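Local coordinates for protein multicopper oxidase type 1 (Nitrosomonas europaea, PDB 3G5W) that is a two-domain blue multicopper oxidase that binds copper at type 1 and copper-oxygen sites and probably oxidises its substrates through them, at residues N107-G119 with S144-G158. Numbering follows the deposited sequence.
Sequences NVNEHVTMRGMWG and SDWVSSWANKPGEGG. With CU (copper (II) ion), chain G.
Helix 108-114 crosses strand segment 144-146 at 117° between their directions, with 8.1 Å between the axes, and residues 147-158 curl past the helix's N-terminal turns and Arg115, bringing the CA atoms of Asn109 and Gly158 within 4.7 Å. Arg115 carries most of the polar contact. Bent at chi2 (-66°), its chain turns the guanidinium into the loop, where NH1 and NH2 both grip Trp150 O, NH1 from 2.8 Å. NH1 also donates to Glu156 O and NH2 to Ala151 O, all these acceptors lying near the guanidinium plane, while Pro154 CA lies over the rim of one face and Met114 CG over that of the opposite one. Arg115 NE makes a 2.8 Å salt bridge to Glu110 OE2, on its anti lone pair, and NH2 has a further partner in His23 O. On the syn side, about 20° out of the carboxylate plane, the same OE2 accepts Gly155 N at 2.7 Å, tying arginine and loop together. Asn109 ND2 bonds to Gly158 O (2.9 Å) from above the carbonyl plane. Met114 SD makes an oblique Met-aromatic contact with Trp150, and its CE reaches Val147 CG2 at 3.9 Å. Beside the strand, water 2 links Thr113 O to Asp145 N, and Trp118 CZ2 lies against Trp146 CZ2. The helix joins the type 1 copper site, where His111 ND1 binds copper together with His56, Cys104 and the more distant Met117, to strand 137-146, an inner strand of the second cupredoxin domain's sheet. Strand 20-27 packs against Arg115 and Pro154, strand 98-103 against Trp118, and strand 166-169 pairs antiparallel with 137-146, while a second subunit touches Val108 and Val112.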
ATOM      1  N   ASN A 107      -0.201 -23.906  -0.960  1.00 19.84           N
ATOM      2  CA  ASN A 107      -1.254 -23.339  -0.104  1.00 20.50           C
ATOM      3  C   ASN A 107      -0.777 -22.146   0.721  1.00 20.57           C
ATOM      4  O   ASN A 107      -0.921 -22.120   1.950  1.00 20.03           O
ATOM      5  CB  ASN A 107      -1.833 -24.422   0.819  1.00 21.23           C
ATOM      6  CG  ASN A 107      -2.457 -25.559   0.054  1.00 22.91           C
ATOM      7  OD1 ASN A 107      -2.702 -25.453  -1.147  1.00 24.71           O
ATOM      8  ND2 ASN A 107      -2.708 -26.666   0.742  1.00 26.07           N
ATOM      9  N   VAL A 108      -0.210 -21.155   0.034  1.00 20.63           N
ATOM     10  CA  VAL A 108       0.519 -20.076   0.710  1.00 21.06           C
ATOM     11  C   VAL A 108      -0.336 -19.269   1.694  1.00 21.15           C
ATOM     12  O   VAL A 108       0.173 -18.810   2.724  1.00 21.00           O
ATOM     13  CB  VAL A 108       1.236 -19.143  -0.290  1.00 20.82           C
ATOM     14  CG1 VAL A 108       2.282 -19.929  -1.061  1.00 21.24           C
ATOM     15  CG2 VAL A 108       0.239 -18.507  -1.251  1.00 21.02           C
ATOM     16  N   ASN A 109      -1.621 -19.109   1.376  1.00 21.14           N
ATOM     17  CA  ASN A 109      -2.576 -18.466   2.282  1.00 21.41           C
ATOM     18  C   ASN A 109      -2.554 -19.034   3.706  1.00 21.31           C
ATOM     19  O   ASN A 109      -2.897 -18.330   4.661  1.00 21.56           O
ATOM     20  CB  ASN A 109      -3.995 -18.522   1.705  1.00 21.44           C
ATOM     21  CG  ASN A 109      -4.443 -19.932   1.386  1.00 22.12           C
ATOM     22  OD1 ASN A 109      -3.823 -20.623   0.577  1.00 22.55           O
ATOM     23  ND2 ASN A 109      -5.541 -20.365   2.011  1.00 22.71           N
ATOM     24  N   GLU A 110      -2.156 -20.301   3.837  1.00 21.36           N
ATOM     25  CA  GLU A 110      -1.897 -20.910   5.147  1.00 21.30           C
ATOM     26  C   GLU A 110      -0.400 -21.076   5.452  1.00 21.19           C
ATOM     27  O   GLU A 110       0.075 -20.622   6.494  1.00 20.90           O
ATOM     28  CB  GLU A 110      -2.599 -22.271   5.292  1.00 21.46           C
ATOM     29  CG  GLU A 110      -2.473 -22.854   6.715  1.00 21.92           C
ATOM     30  CD  GLU A 110      -2.600 -24.377   6.778  1.00 23.76           C
ATOM     31  OE1 GLU A 110      -3.157 -24.979   5.835  1.00 24.42           O
ATOM     32  OE2 GLU A 110      -2.131 -24.974   7.778  1.00 23.51           O
ATOM     33  N   HIS A 111       0.325 -21.735   4.549  1.00 21.24           N
ATOM     34  CA  HIS A 111       1.700 -22.184   4.826  1.00 21.16           C
ATOM     35  C   HIS A 111       2.686 -21.041   5.061  1.00 21.30           C
ATOM     36  O   HIS A 111       3.488 -21.093   6.000  1.00 20.86           O
ATOM     37  CB  HIS A 111       2.212 -23.117   3.716  1.00 21.12           C
ATOM     38  CG  HIS A 111       1.558 -24.471   3.703  1.00 20.77           C
ATOM     39  ND1 HIS A 111       2.212 -25.609   3.279  1.00 21.32           N
ATOM     40  CD2 HIS A 111       0.317 -24.868   4.072  1.00 20.10           C
ATOM     41  CE1 HIS A 111       1.394 -26.644   3.366  1.00 21.55           C
ATOM     42  NE2 HIS A 111       0.240 -26.222   3.855  1.00 20.53           N
ATOM     43  N   VAL A 112       2.625 -20.013   4.217  1.00 21.62           N
ATOM     44  CA  VAL A 112       3.518 -18.857   4.364  1.00 21.78           C
ATOM     45  C   VAL A 112       2.968 -17.890   5.417  1.00 22.24           C
ATOM     46  O   VAL A 112       3.671 -17.532   6.361  1.00 22.05           O
ATOM     47  CB  VAL A 112       3.788 -18.127   3.012  1.00 22.09           C
ATOM     48  CG1 VAL A 112       4.774 -16.972   3.201  1.00 21.55           C
ATOM     49  CG2 VAL A 112       4.343 -19.093   1.994  1.00 21.33           C
ATOM     50  N   THR A 113       1.706 -17.491   5.260  1.00 22.55           N
ATOM     51  CA  THR A 113       1.064 -16.549   6.183  1.00 23.14           C
ATOM     52  C   THR A 113       1.150 -16.961   7.660  1.00 23.08           C
ATOM     53  O   THR A 113       1.506 -16.135   8.510  1.00 22.85           O
ATOM     54  CB  THR A 113      -0.413 -16.285   5.793  1.00 23.29           C
ATOM     55  OG1 THR A 113      -0.473 -15.834   4.433  1.00 24.24           O
ATOM     56  CG2 THR A 113      -1.054 -15.236   6.706  1.00 23.64           C
ATOM     57  N   MET A 114       0.851 -18.226   7.966  1.00 22.71           N
ATOM     58  CA  MET A 114       0.740 -18.635   9.374  1.00 22.72           C
ATOM     59  C   MET A 114       1.402 -19.956   9.795  1.00 21.37           C
ATOM     60  O   MET A 114       1.156 -20.437  10.901  1.00 21.30           O
ATOM     61  CB  MET A 114      -0.726 -18.601   9.826  1.00 22.76           C
ATOM     62  CG  MET A 114      -1.646 -19.619   9.141  1.00 23.76           C
ATOM     63  SD  MET A 114      -3.396 -19.298   9.492  1.00 25.93           S
ATOM     64  CE  MET A 114      -3.718 -17.882   8.427  1.00 25.15           C
ATOM     65  N   ARG A 115       2.249 -20.533   8.949  1.00 20.05           N
ATOM     66  CA  ARG A 115       2.971 -21.752   9.361  1.00 18.95           C
ATOM     67  C   ARG A 115       4.489 -21.566   9.379  1.00 18.61           C
ATOM     68  O   ARG A 115       5.236 -22.540   9.479  1.00 18.11           O
ATOM     69  CB  ARG A 115       2.561 -22.962   8.508  1.00 18.53           C
ATOM     70  CG  ARG A 115       1.056 -23.280   8.533  1.00 18.70           C
ATOM     71  CD  ARG A 115       0.563 -23.727   9.908  1.00 17.95           C
ATOM     72  NE  ARG A 115      -0.899 -23.725   9.962  1.00 19.53           N
ATOM     73  CZ  ARG A 115      -1.624 -23.550  11.064  1.00 18.55           C
ATOM     74  NH1 ARG A 115      -2.948 -23.550  10.983  1.00 18.84           N
ATOM     75  NH2 ARG A 115      -1.043 -23.372  12.241  1.00 18.35           N
ATOM     76  N   GLY A 116       4.929 -20.306   9.296  1.00 18.64           N
ATOM     77  CA  GLY A 116       6.340 -19.936   9.438  1.00 18.20           C
ATOM     78  C   GLY A 116       7.306 -20.519   8.416  1.00 18.32           C
ATOM     79  O   GLY A 116       8.483 -20.712   8.722  1.00 18.30           O
ATOM     80  N   MET A 117       6.821 -20.779   7.197  1.00 17.85           N
ATOM     81  CA  MET A 117       7.629 -21.428   6.162  1.00 17.85           C
ATOM     82  C   MET A 117       8.382 -20.393   5.331  1.00 17.24           C
ATOM     83  O   MET A 117       8.090 -20.202   4.159  1.00 16.96           O
ATOM     84  CB  MET A 117       6.763 -22.321   5.254  1.00 17.84           C
ATOM     85  CG  MET A 117       5.957 -23.377   6.003  1.00 18.03           C
ATOM     86  SD  MET A 117       5.501 -24.755   4.938  1.00 19.46           S
ATOM     87  CE  MET A 117       7.080 -25.602   4.765  1.00 18.67           C
ATOM     88  N   TRP A 118       9.343 -19.725   5.963  1.00 16.91           N
ATOM     89  CA  TRP A 118      10.106 -18.647   5.329  1.00 16.70           C
ATOM     90  C   TRP A 118      11.400 -18.340   6.075  1.00 16.10           C
ATOM     91  O   TRP A 118      11.499 -18.502   7.296  1.00 16.26           O
ATOM     92  CB  TRP A 118       9.250 -17.369   5.159  1.00 17.05           C
ATOM     93  CG  TRP A 118       8.311 -17.092   6.317  1.00 17.29           C
ATOM     94  CD1 TRP A 118       6.973 -17.390   6.383  1.00 17.27           C
ATOM     95  CD2 TRP A 118       8.647 -16.485   7.572  1.00 17.90           C
ATOM     96  NE1 TRP A 118       6.464 -17.011   7.597  1.00 18.46           N
ATOM     97  CE2 TRP A 118       7.466 -16.454   8.349  1.00 18.58           C
ATOM     98  CE3 TRP A 118       9.829 -15.964   8.116  1.00 17.82           C
ATOM     99  CZ2 TRP A 118       7.431 -15.917   9.642  1.00 18.65           C
ATOM    100  CZ3 TRP A 118       9.797 -15.437   9.404  1.00 18.31           C
ATOM    101  CH2 TRP A 118       8.600 -15.414  10.149  1.00 18.12           C
ATOM    102  N   GLY A 119      12.397 -17.900   5.320  1.00 16.24           N
ATOM    103  CA  GLY A 119      13.689 -17.511   5.875  1.00 15.73           C
ATOM    104  C   GLY A 119      14.399 -16.615   4.888  1.00 15.69           C
ATOM    105  O   GLY A 119      13.926 -16.449   3.758  1.00 15.76           O
ATOM    106  N   SER A 144       5.590 -10.465   9.662  1.00 17.72           N
ATOM    107  CA  SER A 144       4.534 -11.464   9.484  1.00 18.20           C
ATOM    108  C   SER A 144       3.266 -11.099  10.235  1.00 17.94           C
ATOM    109  O   SER A 144       3.323 -10.428  11.268  1.00 17.82           O
ATOM    110  CB  SER A 144       5.004 -12.835   9.967  1.00 18.37           C
ATOM    111  OG  SER A 144       6.003 -13.353   9.116  1.00 20.80           O
ATOM    112  N   ASP A 145       2.134 -11.569   9.709  1.00 17.69           N
ATOM    113  CA  ASP A 145       0.809 -11.336  10.292  1.00 17.94           C
ATOM    114  C   ASP A 145       0.125 -12.688  10.535  1.00 18.07           C
ATOM    115  O   ASP A 145       0.125 -13.553   9.654  1.00 18.07           O
ATOM    116  CB  ASP A 145      -0.017 -10.469   9.339  1.00 18.03           C
ATOM    117  CG  ASP A 145       0.800  -9.321   8.756  1.00 18.66           C
ATOM    118  OD1 ASP A 145       1.111  -8.386   9.509  1.00 18.67           O
ATOM    119  OD2 ASP A 145       1.150  -9.365   7.558  1.00 19.93           O
ATOM    120  N   TRP A 146      -0.438 -12.874  11.730  1.00 17.68           N
ATOM    121  CA  TRP A 146      -0.919 -14.194  12.149  1.00 17.83           C
ATOM    122  C   TRP A 146      -2.394 -14.164  12.532  1.00 17.96           C
ATOM    123  O   TRP A 146      -2.877 -13.158  13.043  1.00 17.67           O
ATOM    124  CB  TRP A 146      -0.103 -14.726  13.337  1.00 17.48           C
ATOM    125  CG  TRP A 146       1.398 -14.716  13.146  1.00 18.02           C
ATOM    126  CD1 TRP A 146       2.225 -13.619  13.178  1.00 17.78           C
ATOM    127  CD2 TRP A 146       2.251 -15.849  12.915  1.00 18.08           C
ATOM    128  NE1 TRP A 146       3.533 -14.002  12.969  1.00 17.36           N
ATOM    129  CE2 TRP A 146       3.577 -15.361  12.803  1.00 18.37           C
ATOM    130  CE3 TRP A 146       2.024 -17.226  12.783  1.00 18.25           C
ATOM    131  CZ2 TRP A 146       4.674 -16.204  12.578  1.00 17.57           C
ATOM    132  CZ3 TRP A 146       3.117 -18.067  12.566  1.00 17.91           C
ATOM    133  CH2 TRP A 146       4.427 -17.548  12.456  1.00 18.46           C
ATOM    134  N   VAL A 147      -3.087 -15.280  12.287  1.00 18.19           N
ATOM    135  CA  VAL A 147      -4.492 -15.465  12.673  1.00 18.67           C
ATOM    136  C   VAL A 147      -4.567 -16.540  13.770  1.00 19.10           C
ATOM    137  O   VAL A 147      -4.490 -17.736  13.477  1.00 19.04           O
ATOM    138  CB  VAL A 147      -5.368 -15.875  11.460  1.00 18.65           C
ATOM    139  CG1 VAL A 147      -6.838 -16.045  11.869  1.00 18.10           C
ATOM    140  CG2 VAL A 147      -5.263 -14.837  10.328  1.00 18.82           C
ATOM    141  N   SER A 148      -4.716 -16.114  15.026  1.00 20.04           N
ATOM    142  CA  SER A 148      -4.593 -17.029  16.171  1.00 20.65           C
ATOM    143  C   SER A 148      -5.666 -18.126  16.254  1.00 21.32           C
ATOM    144  O   SER A 148      -5.442 -19.165  16.890  1.00 21.14           O
ATOM    145  CB  SER A 148      -4.515 -16.261  17.497  1.00 20.66           C
ATOM    146  OG  SER A 148      -5.777 -15.734  17.857  1.00 20.89           O
ATOM    147  N   SER A 149      -6.809 -17.910  15.605  1.00 21.52           N
ATOM    148  CA  SER A 149      -7.876 -18.923  15.582  1.00 22.22           C
ATOM    149  C   SER A 149      -7.425 -20.223  14.913  1.00 22.32           C
ATOM    150  O   SER A 149      -8.012 -21.277  15.150  1.00 22.17           O
ATOM    151  CB  SER A 149      -9.136 -18.384  14.906  1.00 22.13           C
ATOM    152  OG  SER A 149      -8.950 -18.270  13.506  1.00 23.94           O
ATOM    153  N   TRP A 150      -6.370 -20.154  14.098  1.00 22.21           N
ATOM    154  CA  TRP A 150      -5.832 -21.345  13.432  1.00 22.35           C
ATOM    155  C   TRP A 150      -4.515 -21.840  14.034  1.00 22.31           C
ATOM    156  O   TRP A 150      -3.894 -22.760  13.493  1.00 22.13           O
ATOM    157  CB  TRP A 150      -5.657 -21.108  11.925  1.00 22.84           C
ATOM    158  CG  TRP A 150      -6.917 -20.665  11.227  1.00 23.18           C
ATOM    159  CD1 TRP A 150      -7.160 -19.435  10.680  1.00 23.66           C
ATOM    160  CD2 TRP A 150      -8.102 -21.446  11.002  1.00 23.16           C
ATOM    161  NE1 TRP A 150      -8.419 -19.400  10.130  1.00 23.25           N
ATOM    162  CE2 TRP A 150      -9.021 -20.619  10.318  1.00 23.31           C
ATOM    163  CE3 TRP A 150      -8.476 -22.762  11.317  1.00 24.31           C
ATOM    164  CZ2 TRP A 150     -10.295 -21.063   9.937  1.00 23.56           C
ATOM    165  CZ3 TRP A 150      -9.748 -23.209  10.937  1.00 23.58           C
ATOM    166  CH2 TRP A 150     -10.640 -22.357  10.251  1.00 23.60           C
ATOM    167  N   ALA A 151      -4.109 -21.247  15.157  1.00 22.58           N
ATOM    168  CA  ALA A 151      -2.807 -21.522  15.770  1.00 22.88           C
ATOM    169  C   ALA A 151      -2.518 -23.013  15.858  1.00 23.44           C
ATOM    170  O   ALA A 151      -1.452 -23.473  15.454  1.00 23.19           O
ATOM    171  CB  ALA A 151      -2.710 -20.876  17.149  1.00 22.73           C
ATOM    172  N   ASN A 152      -3.484 -23.768  16.367  1.00 24.10           N
ATOM    173  CA  ASN A 152      -3.278 -25.188  16.569  1.00 25.20           C
ATOM    174  C   ASN A 152      -4.130 -26.067  15.662  1.00 25.12           C
ATOM    175  O   ASN A 152      -4.547 -27.166  16.037  1.00 25.16           O
ATOM    176  CB  ASN A 152      -3.425 -25.523  18.052  1.00 25.68           C
ATOM    177  CG  ASN A 152      -2.249 -25.010  18.868  1.00 27.71           C
ATOM    178  OD1 ASN A 152      -1.092 -25.356  18.597  1.00 31.66           O
ATOM    179  ND2 ASN A 152      -2.531 -24.170  19.853  1.00 29.81           N
ATOM    180  N   LYS A 153      -4.355 -25.577  14.448  1.00 25.03           N
ATOM    181  CA  LYS A 153      -5.129 -26.302  13.448  1.00 25.49           C
ATOM    182  C   LYS A 153      -4.371 -26.424  12.117  1.00 25.14           C
ATOM    183  O   LYS A 153      -4.785 -25.836  11.113  1.00 25.32           O
ATOM    184  CB  LYS A 153      -6.502 -25.641  13.261  1.00 25.05           C
ATOM    185  CG  LYS A 153      -7.445 -25.840  14.456  1.00 26.08           C
ATOM    186  CD  LYS A 153      -8.781 -25.145  14.250  1.00 26.63           C
ATOM    187  CE  LYS A 153      -9.718 -25.397  15.427  1.00 28.34           C
ATOM    188  NZ  LYS A 153     -10.118 -26.838  15.540  1.00 28.41           N
ATOM    189  N   PRO A 154      -3.269 -27.208  12.101  1.00 25.51           N
ATOM    190  CA  PRO A 154      -2.453 -27.372  10.891  1.00 25.60           C
ATOM    191  C   PRO A 154      -3.271 -27.955   9.743  1.00 25.97           C
ATOM    192  O   PRO A 154      -4.092 -28.845   9.961  1.00 25.90           O
ATOM    193  CB  PRO A 154      -1.367 -28.366  11.329  1.00 25.60           C
ATOM    194  CG  PRO A 154      -1.941 -29.064  12.507  1.00 25.85           C
ATOM    195  CD  PRO A 154      -2.732 -28.010  13.214  1.00 25.23           C
ATOM    196  N   GLY A 155      -3.062 -27.437   8.536  1.00 26.00           N
ATOM    197  CA  GLY A 155      -3.847 -27.854   7.377  1.00 26.23           C
ATOM    198  C   GLY A 155      -5.103 -27.022   7.183  1.00 26.37           C
ATOM    199  O   GLY A 155      -5.844 -27.222   6.219  1.00 26.42           O
ATOM    200  N   GLU A 156      -5.345 -26.093   8.104  1.00 26.21           N
ATOM    201  CA  GLU A 156      -6.494 -25.191   8.029  1.00 26.53           C
ATOM    202  C   GLU A 156      -6.056 -23.734   8.159  1.00 26.07           C
ATOM    203  O   GLU A 156      -5.016 -23.448   8.749  1.00 26.15           O
ATOM    204  CB  GLU A 156      -7.499 -25.505   9.142  1.00 26.43           C
ATOM    205  CG  GLU A 156      -8.126 -26.882   9.086  1.00 27.21           C
ATOM    206  CD  GLU A 156      -9.107 -27.104  10.222  1.00 27.88           C
ATOM    207  OE1 GLU A 156      -8.765 -27.842  11.173  1.00 30.18           O
ATOM    208  OE2 GLU A 156     -10.216 -26.526  10.169  1.00 31.07           O
ATOM    209  N   GLY A 157      -6.863 -22.819   7.618  1.00 25.74           N
ATOM    210  CA  GLY A 157      -6.632 -21.381   7.791  1.00 25.30           C
ATOM    211  C   GLY A 157      -6.336 -20.610   6.518  1.00 24.86           C
ATOM    212  O   GLY A 157      -6.068 -21.194   5.471  1.00 24.82           O
ATOM    213  N   GLY A 158      -6.379 -19.285   6.619  1.00 24.51           N
ATOM    214  CA  GLY A 158      -6.073 -18.411   5.496  1.00 23.75           C
ATOM    215  C   GLY A 158      -7.250 -18.268   4.554  1.00 23.52           C
ATOM    216  O   GLY A 158      -7.087 -18.344   3.333  1.00 23.47           O
TER
HETATM  217 CU    CU G   1       4.224 -25.714   2.633  1.00 23.24          CU
HETATM  218  O   HOH W   1       4.337 -14.682   7.222  1.00 42.14           O
HETATM  219  O   HOH W   2       1.938 -13.582   7.633  1.00 24.33           O